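Local coordinates for protein aspartate aminotransferase (Rhodobacter sphaeroides, PDB 3NRA) that probably catalyses the pyridoxal 5'-phosphate-dependent transfer of an amino group from L-aspartate to 2-oxoglutarate, giving oxaloacetate and L-glutamate, at residues 89-94 against 296-301. Sequence-based numbering, arbitrary orientation.
Sequences PRLAAF and GWFDEA
From its loop, Phe-298 inserts its ring between Leu-91 and Phe-94, one turn of helix apart, and this is the tightly packed part of the contact. CE1 and CZ lie over one face of the Phe-94 ring, CZ toward the rim, with CE1 3.6 Å from CD1 of Phe-94. The ring planes are inclined at 46°, so the pair is oblique. On Phe-94, CG stands anti to the backbone N (chi1 -176°), which places it 3.7 Å from Phe-298 CZ. Leu-91 CD2 touches both Phe-298 CE2 and Trp-297 CH2, each at 4.0 Å.

The other side is polar and wetter. Arg-90 runs extended past Phe-298, and its CD packs on the CB of Phe-298. Arg-90 NH1 donates to Trp-297 O at 2.9 Å, from above the carbonyl plane, and also to Arg-295 O. Asp-299 CB sits over one face of the guanidinium, toward its rim. Asp-299 makes no direct salt bridge with Arg-90: OD2 lies 4.2 Å from NH2, well out of the guanidinium plane, and a water links the two.

Gly-296 to Asp-299 form a type II beta turn. Glu-300 OE2 accepts from Phe-298 N; its OE1 forms a salt bridge with Arg-223, which makes a cation-pi contact with Phe-298, and Trp-297 NE1 bonds to Glu-255. The contact joins helix 81-95 to the loop between helices 288-291 and 304-324, against strands 263-267 (Leu-91, Trp-297) and 245-249 (Phe-94, Trp-297) of the seven-stranded mixed sheet, as in the large domain of fold-type I aminotransferases.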
loop_
_atom_site.group_PDB
_atom_site.type_symbol
_atom_site.label_atom_id
_atom_site.label_comp_id
_atom_site.label_asym_id
_atom_site.label_seq_id
_atom_site.Cartn_x
_atom_site.Cartn_y
_atom_site.Cartn_z
ATOM N N PRO B 89 19.070 13.226 8.084
ATOM C CA PRO B 89 20.544 13.358 8.143
ATOM C C PRO B 89 21.272 12.116 7.643
ATOM O O PRO B 89 22.288 12.232 6.963
ATOM C CB PRO B 89 20.828 13.596 9.640
ATOM C CG PRO B 89 19.558 14.133 10.195
ATOM C CD PRO B 89 18.446 13.494 9.391
ATOM N N ARG B 90 20.722 10.939 7.919
ATOM C CA ARG B 90 21.346 9.682 7.486
ATOM C C ARG B 90 21.286 9.527 5.967
ATOM O O ARG B 90 22.292 9.187 5.324
ATOM C CB ARG B 90 20.690 8.496 8.174
ATOM C CG ARG B 90 20.717 8.609 9.703
ATOM C CD ARG B 90 20.243 7.396 10.385
ATOM N NE ARG B 90 20.218 7.606 11.840
ATOM C CZ ARG B 90 19.618 6.802 12.727
ATOM N NH1 ARG B 90 18.937 5.706 12.344
ATOM N NH2 ARG B 90 19.645 7.124 14.002
ATOM N N LEU B 91 20.119 9.804 5.406
ATOM C CA LEU B 91 19.918 9.767 3.970
ATOM C C LEU B 91 20.672 10.893 3.256
ATOM O O LEU B 91 21.109 10.713 2.124
ATOM C CB LEU B 91 18.419 9.849 3.642
ATOM C CG LEU B 91 17.572 8.648 4.050
ATOM C CD1 LEU B 91 16.052 8.966 3.938
ATOM C CD2 LEU B 91 17.928 7.377 3.209
ATOM N N ALA B 92 20.832 12.054 3.926
ATOM C CA ALA B 92 21.686 13.139 3.402
ATOM C C ALA B 92 23.160 12.729 3.314
ATOM O O ALA B 92 23.822 12.979 2.297
ATOM C CB ALA B 92 21.537 14.461 4.267
ATOM N N ALA B 93 23.668 12.133 4.396
ATOM C CA ALA B 93 25.048 11.646 4.456
ATOM C C ALA B 93 25.287 10.552 3.413
ATOM O O ALA B 93 26.259 10.602 2.697
ATOM C CB ALA B 93 25.363 11.123 5.857
ATOM N N PHE B 94 24.336 9.621 3.293
ATOM C CA PHE B 94 24.433 8.523 2.322
ATOM C C PHE B 94 24.507 9.006 0.878
ATOM O O PHE B 94 25.405 8.610 0.151
ATOM C CB PHE B 94 23.264 7.537 2.477
ATOM C CG PHE B 94 23.370 6.342 1.573
ATOM C CD1 PHE B 94 24.475 5.498 1.646
ATOM C CD2 PHE B 94 22.424 6.119 0.567
ATOM C CE1 PHE B 94 24.591 4.402 0.785
ATOM C CE2 PHE B 94 22.538 5.032 -0.287
ATOM C CZ PHE B 94 23.621 4.178 -0.186
ATOM N N GLY B 296 16.545 2.179 13.485
ATOM C CA GLY B 296 17.840 1.495 13.375
ATOM C C GLY B 296 18.527 1.587 12.001
ATOM O O GLY B 296 19.656 1.124 11.854
ATOM N N TRP B 297 17.832 2.144 10.997
ATOM C CA TRP B 297 18.302 2.111 9.628
ATOM C C TRP B 297 19.443 3.107 9.451
ATOM O O TRP B 297 19.315 4.296 9.830
ATOM C CB TRP B 297 17.157 2.438 8.649
ATOM C CG TRP B 297 17.496 2.199 7.179
ATOM C CD1 TRP B 297 18.360 1.265 6.673
ATOM C CD2 TRP B 297 16.912 2.861 6.034
ATOM N NE1 TRP B 297 18.383 1.339 5.285
ATOM C CE2 TRP B 297 17.510 2.306 4.875
ATOM C CE3 TRP B 297 15.980 3.882 5.883
ATOM C CZ2 TRP B 297 17.193 2.737 3.596
ATOM C CZ3 TRP B 297 15.676 4.329 4.607
ATOM C CH2 TRP B 297 16.270 3.758 3.486
ATOM N N PHE B 298 20.563 2.607 8.915
ATOM C CA PHE B 298 21.846 3.349 8.813
ATOM C C PHE B 298 22.528 3.575 10.166
ATOM O O PHE B 298 23.475 4.345 10.257
ATOM C CB PHE B 298 21.675 4.687 8.057
ATOM C CG PHE B 298 21.561 4.533 6.587
ATOM C CD1 PHE B 298 22.695 4.310 5.815
ATOM C CD2 PHE B 298 20.335 4.600 5.959
ATOM C CE1 PHE B 298 22.602 4.161 4.455
ATOM C CE2 PHE B 298 20.239 4.461 4.599
ATOM C CZ PHE B 298 21.371 4.236 3.841
ATOM N N ASP B 299 22.082 2.874 11.204
ATOM C CA ASP B 299 22.725 2.961 12.496
ATOM C C ASP B 299 22.951 1.552 13.051
ATOM O O ASP B 299 22.884 1.327 14.264
ATOM C CB ASP B 299 21.866 3.802 13.448
ATOM C CG ASP B 299 22.573 4.118 14.772
ATOM O OD1 ASP B 299 23.783 4.386 14.762
ATOM O OD2 ASP B 299 21.905 4.058 15.822
ATOM N N GLU B 300 23.292 0.630 12.162
ATOM C CA GLU B 300 23.515 -0.749 12.538
ATOM C C GLU B 300 24.885 -0.846 13.215
ATOM O O GLU B 300 25.717 0.069 13.093
ATOM C CB GLU B 300 23.455 -1.669 11.301
ATOM C CG GLU B 300 22.100 -1.632 10.536
ATOM C CD GLU B 300 21.962 -0.440 9.562
ATOM O OE1 GLU B 300 22.910 0.371 9.443
ATOM O OE2 GLU B 300 20.911 -0.322 8.887
ATOM N N ALA B 301 25.133 -1.943 13.908
ATOM C CA ALA B 301 26.458 -2.165 14.537
ATOM C C ALA B 301 27.599 -1.947 13.501
ATOM O O ALA B 301 27.461 -2.341 12.340
ATOM C CB ALA B 301 26.535 -3.583 15.141
HETATM O O HOH W 1 19.367 5.131 16.095
#